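Local coordinates for intracellular protein transport protein USO1 (Saccharomyces cerevisiae S288c, PDB 6LSU) that is required for protein transport from the ER to the Golgi complex, the modelled chain being the globular head of a homodimeric membrane tether, at residues A[361-366]-A[428-433]; A[328-333]-A[369-374]; A[596-601]-A[641-646]; A[542-547]-A[556-561]. All coordinates share one frame; numbering follows the deposited sequence.

Overall arrangement
All four contacts belong to the globular head, a largely helical chain built from armadillo (ARM) repeats. Contacts 1 and 2 join ARM 6 to ARM 7, their centres about 12 Å apart and their segments alternating along the chain; helix 354-366 in contact 1 is followed by helix 370-376 in contact 2. Contacts 4 and 3 come next in sequence, in that order, about 15 Å apart between centres and joined by the D599-R543 salt bridge. The two pairs do not touch: centres of contacts 1 and 3 are about 38 Å apart. Contacts 1 and 2 thus join two adjacent repeats, while contacts 4 and 3 sit together nearer the C-terminal end of the head.

Contact 1: residues A[361-366]-A[428-433]; sequences TAANMV and SRLLKA
A363 faces L430 and A433 where helix 354-366 of ARM 6 runs nearly parallel to helix 421-435 of ARM 7, the N-to-C directions of the short segments 10° apart and their axes 8.4 Å apart at closest approach. The small side chains permit this closeness: the CA atoms of A363 and L430 are only 4.5 Å apart.

No hydrogen bond spans the two segments, and the joint is made by apolar packing. CB of A363 meets CB of A433 at 3.8 Å, methyl against methyl. One turn on, CG2 of V366 comes to 4.0 Å from the same CB of A433, which therefore sits against two residues of the opposite helix. L430 supplies the larger group. Its CG lies anti to the backbone N (chi1 175°), and its CD1 branch comes up against the backbone of 361-366, 3.6 Å from CA of A363. The same CD1 touches CB of A362 and, more loosely, CG2 of V366; CD2 reaches towards CB of A362 at 4.2 Å.

Polar groups work at the margins. R429 passes beside the interface, and its guanidinium forms a salt bridge with D684. The carbonyl of A433 accepts from Q373, a residue of contact 2. L408 of helix 404-414 also packs on L430, and V341 and L342 of helix 337-346 on A362.

With A363 and A433 meeting directly, and L430 and V366 packed around them, the contact rests on close, buried hydrophobic fit of two adjoining ARM repeats and not on any directed bond.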
loop_
_atom_site.group_PDB
_atom_site.type_symbol
_atom_site.label_atom_id
_atom_site.label_comp_id
_atom_site.label_asym_id
_atom_site.label_seq_id
_atom_site.Cartn_x
_atom_site.Cartn_y
_atom_site.Cartn_z
ATOM N N THR A 361 4.977 4.756 4.172
ATOM C CA THR A 361 4.965 4.527 5.626
ATOM C C THR A 361 5.396 5.860 6.300
ATOM O O THR A 361 4.612 6.404 7.178
ATOM C CB THR A 361 5.806 3.297 6.003
ATOM O OG1 THR A 361 5.314 2.123 5.331
ATOM C CG2 THR A 361 5.826 3.125 7.508
ATOM N N ALA A 362 6.555 6.420 5.936
ATOM C CA ALA A 362 6.980 7.719 6.517
ATOM C C ALA A 362 5.869 8.740 6.307
ATOM O O ALA A 362 5.707 9.589 7.155
ATOM C CB ALA A 362 8.295 8.232 5.936
ATOM N N ALA A 363 5.126 8.675 5.212
ATOM C CA ALA A 363 4.111 9.719 4.927
ATOM C C ALA A 363 2.987 9.563 5.970
ATOM O O ALA A 363 2.471 10.546 6.447
ATOM C CB ALA A 363 3.638 9.648 3.481
ATOM N N ASN A 364 2.580 8.354 6.255
ATOM C CA ASN A 364 1.559 8.085 7.299
ATOM C C ASN A 364 2.050 8.532 8.692
ATOM O O ASN A 364 1.315 9.168 9.424
ATOM C CB ASN A 364 1.225 6.615 7.318
ATOM C CG ASN A 364 0.294 6.239 6.196
ATOM O OD1 ASN A 364 -0.652 6.976 5.878
ATOM N ND2 ASN A 364 0.536 5.037 5.685
ATOM N N MET A 365 3.322 8.335 8.970
ATOM C CA MET A 365 3.955 8.758 10.238
ATOM C C MET A 365 3.913 10.286 10.481
ATOM O O MET A 365 3.870 10.679 11.682
ATOM C CB MET A 365 5.409 8.282 10.259
ATOM C CG MET A 365 5.490 6.739 10.204
ATOM S SD MET A 365 7.064 6.265 10.860
ATOM C CE MET A 365 7.805 5.446 9.476
ATOM N N VAL A 366 3.930 11.139 9.445
ATOM C CA VAL A 366 4.145 12.614 9.642
ATOM C C VAL A 366 2.938 13.420 9.188
ATOM O O VAL A 366 2.815 14.576 9.563
ATOM C CB VAL A 366 5.402 13.118 8.945
ATOM C CG1 VAL A 366 6.608 12.307 9.315
ATOM C CG2 VAL A 366 5.238 13.141 7.454
ATOM N N SER A 428 6.445 12.422 -3.813
ATOM C CA SER A 428 5.446 13.503 -3.927
ATOM C C SER A 428 4.455 13.394 -2.755
ATOM O O SER A 428 4.164 14.364 -2.156
ATOM C CB SER A 428 4.744 13.431 -5.266
ATOM O OG SER A 428 3.532 14.160 -5.280
ATOM N N ARG A 429 3.979 12.210 -2.452
ATOM C CA ARG A 429 3.011 11.972 -1.359
ATOM C C ARG A 429 3.654 12.255 0.017
ATOM O O ARG A 429 2.939 12.809 0.871
ATOM C CB ARG A 429 2.492 10.542 -1.457
ATOM C CG ARG A 429 1.732 10.290 -2.750
ATOM C CD ARG A 429 0.241 10.509 -2.647
ATOM N NE ARG A 429 -0.193 9.478 -1.727
ATOM C CZ ARG A 429 -0.660 8.278 -2.067
ATOM N NH1 ARG A 429 -0.845 7.959 -3.341
ATOM N NH2 ARG A 429 -0.975 7.415 -1.110
ATOM N N LEU A 430 4.945 11.964 0.203
ATOM C CA LEU A 430 5.639 12.191 1.490
ATOM C C LEU A 430 5.792 13.691 1.697
ATOM O O LEU A 430 5.421 14.165 2.790
ATOM C CB LEU A 430 6.998 11.474 1.511
ATOM C CG LEU A 430 7.858 11.730 2.735
ATOM C CD1 LEU A 430 7.086 11.586 4.032
ATOM C CD2 LEU A 430 9.052 10.813 2.735
ATOM N N LEU A 431 6.236 14.403 0.650
ATOM C CA LEU A 431 6.324 15.878 0.655
ATOM C C LEU A 431 4.963 16.452 1.010
ATOM O O LEU A 431 4.914 17.517 1.731
ATOM C CB LEU A 431 6.770 16.374 -0.734
ATOM C CG LEU A 431 8.282 16.409 -0.937
ATOM C CD1 LEU A 431 8.609 16.548 -2.408
ATOM C CD2 LEU A 431 8.918 17.544 -0.155
ATOM N N LYS A 432 3.885 15.914 0.458
ATOM C CA LYS A 432 2.556 16.524 0.746
ATOM C C LYS A 432 2.191 16.222 2.211
ATOM O O LYS A 432 1.495 17.015 2.802
ATOM C CB LYS A 432 1.531 16.014 -0.254
ATOM C CG LYS A 432 1.762 16.477 -1.680
ATOM C CD LYS A 432 0.590 16.085 -2.531
ATOM C CE LYS A 432 0.873 16.057 -4.002
ATOM N NZ LYS A 432 -0.347 15.604 -4.691
ATOM N N ALA A 433 2.641 15.084 2.755
ATOM C CA ALA A 433 2.363 14.663 4.137
ATOM C C ALA A 433 3.132 15.635 5.055
ATOM O O ALA A 433 2.596 16.210 6.079
ATOM C CB ALA A 433 2.795 13.239 4.335
#

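Contact 2: residues A[328-333]-A[369-374]; sequences HQNALL and NEHAQL
N369 docks onto Q329 and N330 in a partly buried polar contact between ARM 6 and ARM 7, at the start of helix 370-376. Its CG is anti to the backbone N (chi1 -176°), and ND2 donates to two side-chain oxygens of helix 325-333: OE1 of Q329 and OD1 of N330, each 3.1 Å away. The bond to Q329 is nearly straight, 174° at the hydrogen. Both acceptors lie in the amide plane of N369, whereas ND2 stands above each acceptor's own carbonyl plane. Two partners for ND2 hold the N369 amide in one rotation.

That rotation suits its other end, where OD1 accepts from the backbone N of A372 at 2.8 Å, an N-cap bond. One side chain thus caps its own helix and binds the earlier helix 325-333. L333 turns towards A372 and H371, though its CD1 sits too close to A372 to be trusted. NE2 of Q329 donates to the carbonyls of N364 and R367, at and just after the end of helix 354-366. Helix 325-333 also rests H328 on helix 268-276 and L332 on helix 301-317, while Q373 bonds to M436 and N438 beyond helix 421-435.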
loop_
_atom_site.group_PDB
_atom_site.type_symbol
_atom_site.label_atom_id
_atom_site.label_comp_id
_atom_site.label_asym_id
_atom_site.label_seq_id
_atom_site.Cartn_x
_atom_site.Cartn_y
_atom_site.Cartn_z
ATOM N N HIS A 328 -0.228 7.725 18.293
ATOM C CA HIS A 328 0.624 6.705 17.632
ATOM C C HIS A 328 1.783 7.397 16.906
ATOM O O HIS A 328 2.925 6.945 17.112
ATOM C CB HIS A 328 -0.201 5.864 16.665
ATOM C CG HIS A 328 -1.175 4.972 17.351
ATOM N ND1 HIS A 328 -2.366 4.578 16.762
ATOM C CD2 HIS A 328 -1.203 4.491 18.613
ATOM C CE1 HIS A 328 -3.057 3.855 17.616
ATOM N NE2 HIS A 328 -2.359 3.787 18.752
ATOM N N GLN A 329 1.484 8.440 16.091
ATOM C CA GLN A 329 2.489 9.196 15.319
ATOM C C GLN A 329 3.584 9.633 16.303
ATOM O O GLN A 329 4.782 9.270 16.091
ATOM C CB GLN A 329 1.880 10.367 14.563
ATOM C CG GLN A 329 1.283 10.015 13.202
ATOM C CD GLN A 329 0.536 11.200 12.635
ATOM O OE1 GLN A 329 -0.049 11.990 13.391
ATOM N NE2 GLN A 329 0.655 11.378 11.320
ATOM N N ASN A 330 3.158 10.360 17.353
ATOM C CA ASN A 330 3.998 10.890 18.461
ATOM C C ASN A 330 4.797 9.757 19.108
ATOM O O ASN A 330 6.004 9.901 19.234
ATOM C CB ASN A 330 3.135 11.624 19.488
ATOM C CG ASN A 330 2.582 12.949 18.999
ATOM O OD1 ASN A 330 3.057 13.512 18.024
ATOM N ND2 ASN A 330 1.609 13.484 19.719
ATOM N N ALA A 331 4.141 8.641 19.430
ATOM C CA ALA A 331 4.804 7.416 19.927
ATOM C C ALA A 331 5.912 6.988 18.946
ATOM O O ALA A 331 7.064 6.774 19.388
ATOM C CB ALA A 331 3.789 6.324 20.171
ATOM N N LEU A 332 5.605 6.861 17.652
ATOM C CA LEU A 332 6.616 6.360 16.660
ATOM C C LEU A 332 7.789 7.342 16.536
ATOM O O LEU A 332 8.915 6.886 16.183
ATOM C CB LEU A 332 5.942 6.138 15.310
ATOM C CG LEU A 332 5.016 4.940 15.243
ATOM C CD1 LEU A 332 4.033 5.108 14.100
ATOM C CD2 LEU A 332 5.797 3.655 15.121
ATOM N N LEU A 333 7.536 8.636 16.784
ATOM C CA LEU A 333 8.557 9.694 16.646
ATOM C C LEU A 333 9.526 9.607 17.825
ATOM O O LEU A 333 10.733 9.874 17.609
ATOM C CB LEU A 333 7.882 11.060 16.565
ATOM C CG LEU A 333 7.763 11.631 15.161
ATOM C CD1 LEU A 333 7.323 13.073 15.269
ATOM C CD2 LEU A 333 9.078 11.554 14.400
ATOM N N ASN A 369 0.906 16.511 11.481
ATOM C CA ASN A 369 1.410 16.438 12.868
ATOM C C ASN A 369 2.561 17.430 12.888
ATOM O O ASN A 369 3.643 17.001 12.410
ATOM C CB ASN A 369 1.856 15.011 13.156
ATOM C CG ASN A 369 2.315 14.766 14.575
ATOM O OD1 ASN A 369 3.111 15.530 15.145
ATOM N ND2 ASN A 369 1.850 13.660 15.128
ATOM N N GLU A 370 2.297 18.699 13.285
ATOM C CA GLU A 370 3.343 19.732 13.458
ATOM C C GLU A 370 4.639 19.070 13.974
ATOM O O GLU A 370 5.698 19.225 13.378
ATOM C CB GLU A 370 2.865 20.782 14.466
ATOM C CG GLU A 370 2.204 22.019 13.893
ATOM C CD GLU A 370 2.544 23.277 14.681
ATOM O OE1 GLU A 370 1.627 24.119 14.929
ATOM O OE2 GLU A 370 3.730 23.391 15.082
ATOM N N HIS A 371 4.551 18.359 15.089
ATOM C CA HIS A 371 5.729 17.809 15.811
ATOM C C HIS A 371 6.492 16.847 14.869
ATOM O O HIS A 371 7.764 16.940 14.768
ATOM C CB HIS A 371 5.296 17.100 17.113
ATOM C CG HIS A 371 6.484 16.524 17.789
ATOM N ND1 HIS A 371 6.607 15.227 18.105
ATOM C CD2 HIS A 371 7.678 17.072 18.013
ATOM C CE1 HIS A 371 7.828 14.990 18.521
ATOM N NE2 HIS A 371 8.497 16.104 18.479
ATOM N N ALA A 372 5.767 15.942 14.205
ATOM C CA ALA A 372 6.356 15.033 13.181
ATOM C C ALA A 372 6.955 15.839 12.014
ATOM O O ALA A 372 8.137 15.643 11.721
ATOM C CB ALA A 372 5.360 13.969 12.735
ATOM N N GLN A 373 6.235 16.791 11.473
ATOM C CA GLN A 373 6.706 17.676 10.380
ATOM C C GLN A 373 7.908 18.538 10.800
ATOM O O GLN A 373 8.914 18.653 10.007
ATOM C CB GLN A 373 5.553 18.558 9.924
ATOM C CG GLN A 373 4.447 17.716 9.295
ATOM C CD GLN A 373 3.142 18.450 9.179
ATOM O OE1 GLN A 373 2.935 19.469 9.811
ATOM N NE2 GLN A 373 2.273 17.976 8.307
ATOM N N LEU A 374 7.834 19.192 11.975
ATOM C CA LEU A 374 8.993 20.012 12.404
ATOM C C LEU A 374 10.207 19.113 12.718
ATOM O O LEU A 374 11.311 19.515 12.448
ATOM C CB LEU A 374 8.563 20.906 13.563
ATOM C CG LEU A 374 7.640 22.039 13.123
ATOM C CD1 LEU A 374 7.051 22.724 14.323
ATOM C CD2 LEU A 374 8.386 23.052 12.290
#

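Contact 3: residues A[596-601]-A[641-646]; sequences ATNDFL and KESPFP
S643 OG has two polar partners: OD1 of N598, 2.9 Å away across the contact, and the backbone N of S640 in its own loop. With another acceptor in reach of the hydroxyl proton, the bond to N598 is probable, not certain. The setting is a helix-to-loop contact of the helical-repeat head: helix 594-601, in ARM 10, meets the stretch 641-646 that joins helix 622-637 to helix 647-658, and P646 holds the N-cap position of the latter.

N598 has its CG anti to the carbonyl carbon (chi1 -70°), and the amide oxygen comes over towards the loop. Its CB meets CD of P644 at 3.6 Å, the two side chains crossing at about a right angle. The P644 ring also lies on the helix backbone, CG at 3.5 Å from the carbonyl oxygen of N598.

A turn later L601 completes the apolar part. Its CD1 rests on CB of S643 at 3.8 Å, and its CB meets CB of F645. The F645 ring leads away from the helix into an aromatic cluster, edge-to-face with Y650 and F653 of helix 647-658 and with K604 in a cation-pi contact. The carbonyl oxygen of L601 comes to 3.2 Å from CB of F645.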
loop_
_atom_site.group_PDB
_atom_site.type_symbol
_atom_site.label_atom_id
_atom_site.label_comp_id
_atom_site.label_asym_id
_atom_site.label_seq_id
_atom_site.Cartn_x
_atom_site.Cartn_y
_atom_site.Cartn_z
ATOM N N ALA A 596 -3.906 37.268 -10.521
ATOM C CA ALA A 596 -3.247 36.314 -11.437
ATOM C C ALA A 596 -3.836 36.507 -12.828
ATOM O O ALA A 596 -3.060 36.345 -13.797
ATOM C CB ALA A 596 -3.378 34.885 -10.959
ATOM N N THR A 597 -5.142 36.807 -12.928
ATOM C CA THR A 597 -5.824 37.020 -14.225
ATOM C C THR A 597 -5.252 38.298 -14.869
ATOM O O THR A 597 -4.963 38.288 -16.066
ATOM C CB THR A 597 -7.348 37.062 -14.079
ATOM O OG1 THR A 597 -7.843 35.754 -13.774
ATOM C CG2 THR A 597 -8.043 37.497 -15.355
ATOM N N ASN A 598 -5.028 39.343 -14.084
ATOM C CA ASN A 598 -4.457 40.619 -14.568
ATOM C C ASN A 598 -3.042 40.382 -15.102
ATOM O O ASN A 598 -2.671 41.035 -16.122
ATOM C CB ASN A 598 -4.509 41.715 -13.502
ATOM C CG ASN A 598 -5.925 42.184 -13.242
ATOM O OD1 ASN A 598 -6.883 41.668 -13.819
ATOM N ND2 ASN A 598 -6.083 43.146 -12.347
ATOM N N ASP A 599 -2.268 39.508 -14.467
ATOM C CA ASP A 599 -0.870 39.278 -14.888
ATOM C C ASP A 599 -0.947 38.588 -16.240
ATOM O O ASP A 599 -0.141 38.934 -17.121
ATOM C CB ASP A 599 -0.082 38.477 -13.855
ATOM C CG ASP A 599 0.418 39.302 -12.687
ATOM O OD1 ASP A 599 -0.132 40.407 -12.451
ATOM O OD2 ASP A 599 1.344 38.826 -12.020
ATOM N N PHE A 600 -1.916 37.678 -16.403
ATOM C CA PHE A 600 -2.080 36.881 -17.645
ATOM C C PHE A 600 -2.481 37.799 -18.812
ATOM O O PHE A 600 -1.814 37.762 -19.864
ATOM C CB PHE A 600 -3.118 35.768 -17.445
ATOM C CG PHE A 600 -3.350 34.916 -18.667
ATOM C CD1 PHE A 600 -2.280 34.248 -19.236
ATOM C CD2 PHE A 600 -4.594 34.836 -19.281
ATOM C CE1 PHE A 600 -2.449 33.442 -20.354
ATOM C CE2 PHE A 600 -4.770 34.066 -20.421
ATOM C CZ PHE A 600 -3.702 33.341 -20.935
ATOM N N LEU A 601 -3.539 38.596 -18.598
ATOM C CA LEU A 601 -4.183 39.548 -19.561
ATOM C C LEU A 601 -3.244 40.691 -19.948
ATOM O O LEU A 601 -3.552 41.391 -20.880
ATOM C CB LEU A 601 -5.439 40.145 -18.925
ATOM C CG LEU A 601 -6.607 39.177 -18.756
ATOM C CD1 LEU A 601 -7.804 39.881 -18.184
ATOM C CD2 LEU A 601 -6.989 38.492 -20.033
ATOM N N LYS A 641 -12.810 45.614 -15.088
ATOM C CA LYS A 641 -12.715 46.898 -15.828
ATOM C C LYS A 641 -11.265 47.373 -15.892
ATOM O O LYS A 641 -10.892 47.934 -16.944
ATOM C CB LYS A 641 -13.485 47.997 -15.103
ATOM C CG LYS A 641 -14.975 48.058 -15.373
ATOM C CD LYS A 641 -15.727 48.836 -14.310
ATOM C CE LYS A 641 -14.974 50.050 -13.789
ATOM N NZ LYS A 641 -15.885 51.053 -13.188
ATOM N N GLU A 642 -10.507 47.206 -14.800
ATOM C CA GLU A 642 -9.122 47.739 -14.678
ATOM C C GLU A 642 -8.098 46.603 -14.818
ATOM O O GLU A 642 -6.932 46.822 -14.412
ATOM C CB GLU A 642 -8.946 48.546 -13.377
ATOM C CG GLU A 642 -9.088 50.065 -13.552
ATOM C CD GLU A 642 -7.967 50.822 -14.275
ATOM O OE1 GLU A 642 -7.131 50.195 -14.974
ATOM O OE2 GLU A 642 -7.933 52.064 -14.137
ATOM N N SER A 643 -8.465 45.460 -15.415
ATOM C CA SER A 643 -7.464 44.472 -15.897
ATOM C C SER A 643 -6.728 45.079 -17.087
ATOM O O SER A 643 -7.381 45.641 -17.971
ATOM C CB SER A 643 -8.040 43.132 -16.314
ATOM O OG SER A 643 -9.091 42.687 -15.476
ATOM N N PRO A 644 -5.395 44.862 -17.204
ATOM C CA PRO A 644 -4.592 45.420 -18.293
ATOM C C PRO A 644 -5.163 45.215 -19.700
ATOM O O PRO A 644 -4.989 46.066 -20.517
ATOM C CB PRO A 644 -3.257 44.673 -18.156
ATOM C CG PRO A 644 -3.162 44.409 -16.680
ATOM C CD PRO A 644 -4.580 44.025 -16.313
ATOM N N PHE A 645 -5.786 44.071 -19.948
ATOM C CA PHE A 645 -6.677 43.872 -21.115
ATOM C C PHE A 645 -8.074 44.012 -20.541
ATOM O O PHE A 645 -8.572 43.077 -19.926
ATOM C CB PHE A 645 -6.362 42.540 -21.795
ATOM C CG PHE A 645 -6.922 42.350 -23.188
ATOM C CD1 PHE A 645 -8.129 42.904 -23.583
ATOM C CD2 PHE A 645 -6.272 41.512 -24.076
ATOM C CE1 PHE A 645 -8.654 42.627 -24.839
ATOM C CE2 PHE A 645 -6.796 41.251 -25.326
ATOM C CZ PHE A 645 -7.991 41.799 -25.714
ATOM N N PRO A 646 -8.702 45.202 -20.661
ATOM C CA PRO A 646 -9.997 45.465 -20.042
ATOM C C PRO A 646 -11.017 44.395 -20.399
ATOM O O PRO A 646 -10.903 43.887 -21.488
ATOM C CB PRO A 646 -10.388 46.825 -20.621
ATOM C CG PRO A 646 -9.044 47.487 -20.769
ATOM C CD PRO A 646 -8.202 46.388 -21.380
#

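Contact 4: residues A[542-547]-A[556-561]; sequences TRNVTT and PLKAIQ
T547 N donates to the carbonyl oxygen of L557 at 2.8 Å, the principal bond of a short antiparallel beta hairpin inserted between helix 535-543 and helix 559-568. The reverse bond of this hydrogen-bonded pair, L557 N to T547 O, is weak. T546 and K558 form the neighbouring non-hydrogen-bonded pair, their CA atoms 4.2 Å apart, and CA-H...O contacts fill in here: CA of K558 to the carbonyl of V545, and CA of T546 to that of L557, both 3.3 Å. The hydroxyl of T547 is hydrogen-bonded with OG1 of T562, and the carbonyl oxygen of L557 is a weaker, undecided alternative.

Charged side chains gather at the helix end. R543, its chain bent at chi3 (57°), forms salt bridges with E540 and with D599 of helix 594-601, and CG of N544 lies 3.8 Å above one face of its guanidinium, towards the rim. K558 runs alongside N544, both pointing the same way, and CE of K558 comes to 3.3 Å from OD1 of N544. NZ of K558 stays 4.9 Å from NH1 of R543; D599, which K558 also touches, probably eases this like-charge proximity.

K558 holds the N-cap position of helix 559-568, and A559 behind it turns its CB towards the carbonyl of T542. W589 of helix 577-590 touches T542, R543, A559 and I560, and L504 packs on V545, T547 and A559. On the helix side, CD1 of I560 crosses the aliphatic part of R543, 4.1 Å from its CG.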
loop_
_atom_site.group_PDB
_atom_site.type_symbol
_atom_site.label_atom_id
_atom_site.label_comp_id
_atom_site.label_asym_id
_atom_site.label_seq_id
_atom_site.Cartn_x
_atom_site.Cartn_y
_atom_site.Cartn_z
ATOM N N THR A 542 4.520 33.330 -5.286
ATOM C CA THR A 542 4.912 32.596 -6.517
ATOM C C THR A 542 4.768 33.580 -7.666
ATOM O O THR A 542 5.697 33.651 -8.509
ATOM C CB THR A 542 4.074 31.333 -6.749
ATOM O OG1 THR A 542 4.242 30.440 -5.647
ATOM C CG2 THR A 542 4.473 30.628 -8.034
ATOM N N ARG A 543 3.687 34.363 -7.628
ATOM C CA ARG A 543 3.395 35.428 -8.629
ATOM C C ARG A 543 4.569 36.420 -8.677
ATOM O O ARG A 543 5.062 36.752 -9.786
ATOM C CB ARG A 543 2.066 36.129 -8.329
ATOM C CG ARG A 543 1.426 36.738 -9.561
ATOM C CD ARG A 543 -0.000 37.241 -9.395
ATOM N NE ARG A 543 -0.119 38.225 -8.332
ATOM C CZ ARG A 543 0.442 39.440 -8.324
ATOM N NH1 ARG A 543 1.182 39.863 -9.333
ATOM N NH2 ARG A 543 0.282 40.227 -7.274
ATOM N N ASN A 544 5.045 36.900 -7.545
ATOM C CA ASN A 544 5.934 38.098 -7.557
ATOM C C ASN A 544 7.387 37.667 -7.742
ATOM O O ASN A 544 8.259 38.487 -7.539
ATOM C CB ASN A 544 5.629 39.017 -6.373
ATOM C CG ASN A 544 4.226 39.597 -6.521
ATOM O OD1 ASN A 544 3.879 40.138 -7.582
ATOM N ND2 ASN A 544 3.389 39.435 -5.500
ATOM N N VAL A 545 7.626 36.434 -8.174
ATOM C CA VAL A 545 8.985 35.984 -8.571
ATOM C C VAL A 545 9.260 36.470 -9.998
ATOM O O VAL A 545 8.382 36.316 -10.893
ATOM C CB VAL A 545 9.148 34.455 -8.448
ATOM C CG1 VAL A 545 10.278 33.938 -9.299
ATOM C CG2 VAL A 545 9.365 34.032 -7.012
ATOM N N THR A 546 10.477 36.959 -10.212
ATOM C CA THR A 546 10.994 37.494 -11.497
ATOM C C THR A 546 12.133 36.585 -11.972
ATOM O O THR A 546 12.813 36.001 -11.106
ATOM C CB THR A 546 11.476 38.924 -11.257
ATOM O OG1 THR A 546 12.613 38.732 -10.406
ATOM C CG2 THR A 546 10.427 39.816 -10.616
ATOM N N THR A 547 12.334 36.449 -13.286
ATOM C CA THR A 547 13.342 35.507 -13.846
ATOM C C THR A 547 14.119 36.145 -15.003
ATOM O O THR A 547 13.865 37.330 -15.330
ATOM C CB THR A 547 12.678 34.210 -14.322
ATOM O OG1 THR A 547 12.010 34.485 -15.556
ATOM C CG2 THR A 547 11.679 33.653 -13.332
ATOM N N PRO A 556 13.118 42.737 -16.171
ATOM C CA PRO A 556 12.997 41.294 -15.864
ATOM C C PRO A 556 11.536 40.807 -15.924
ATOM O O PRO A 556 10.644 41.651 -15.970
ATOM C CB PRO A 556 13.591 41.142 -14.451
ATOM C CG PRO A 556 14.156 42.517 -14.108
ATOM C CD PRO A 556 13.341 43.491 -14.931
ATOM N N LEU A 557 11.312 39.485 -15.922
ATOM C CA LEU A 557 10.003 38.872 -16.305
ATOM C C LEU A 557 9.365 38.058 -15.154
ATOM O O LEU A 557 9.987 37.079 -14.652
ATOM C CB LEU A 557 10.222 38.021 -17.561
ATOM C CG LEU A 557 8.963 37.697 -18.376
ATOM C CD1 LEU A 557 8.033 38.906 -18.490
ATOM C CD2 LEU A 557 9.328 37.169 -19.756
ATOM N N LYS A 558 8.137 38.434 -14.776
ATOM C CA LYS A 558 7.364 37.853 -13.640
ATOM C C LYS A 558 6.922 36.411 -13.946
ATOM O O LYS A 558 6.951 36.017 -15.122
ATOM C CB LYS A 558 6.087 38.651 -13.391
ATOM C CG LYS A 558 6.149 39.679 -12.280
ATOM C CD LYS A 558 4.810 40.392 -12.112
ATOM C CE LYS A 558 4.560 40.920 -10.719
ATOM N NZ LYS A 558 5.797 41.442 -10.086
ATOM N N ALA A 559 6.471 35.666 -12.930
ATOM C CA ALA A 559 6.240 34.204 -13.019
ATOM C C ALA A 559 5.186 33.898 -14.098
ATOM O O ALA A 559 5.454 33.067 -15.013
ATOM C CB ALA A 559 5.825 33.661 -11.667
ATOM N N ILE A 560 4.009 34.525 -14.006
ATOM C CA ILE A 560 2.862 34.168 -14.872
ATOM C C ILE A 560 3.172 34.466 -16.348
ATOM O O ILE A 560 2.613 33.781 -17.211
ATOM C CB ILE A 560 1.601 34.914 -14.438
ATOM C CG1 ILE A 560 1.090 34.350 -13.110
ATOM C CG2 ILE A 560 0.549 34.833 -15.553
ATOM C CD1 ILE A 560 -0.314 34.783 -12.727
ATOM N N GLN A 561 3.954 35.488 -16.653
ATOM C CA GLN A 561 4.288 35.829 -18.062
ATOM C C GLN A 561 5.388 34.874 -18.554
ATOM O O GLN A 561 5.256 34.314 -19.635
ATOM C CB GLN A 561 4.668 37.309 -18.195
ATOM C CG GLN A 561 3.975 37.994 -19.371
ATOM C CD GLN A 561 2.471 37.984 -19.225
ATOM O OE1 GLN A 561 1.752 37.313 -19.963
ATOM N NE2 GLN A 561 1.985 38.729 -18.245
#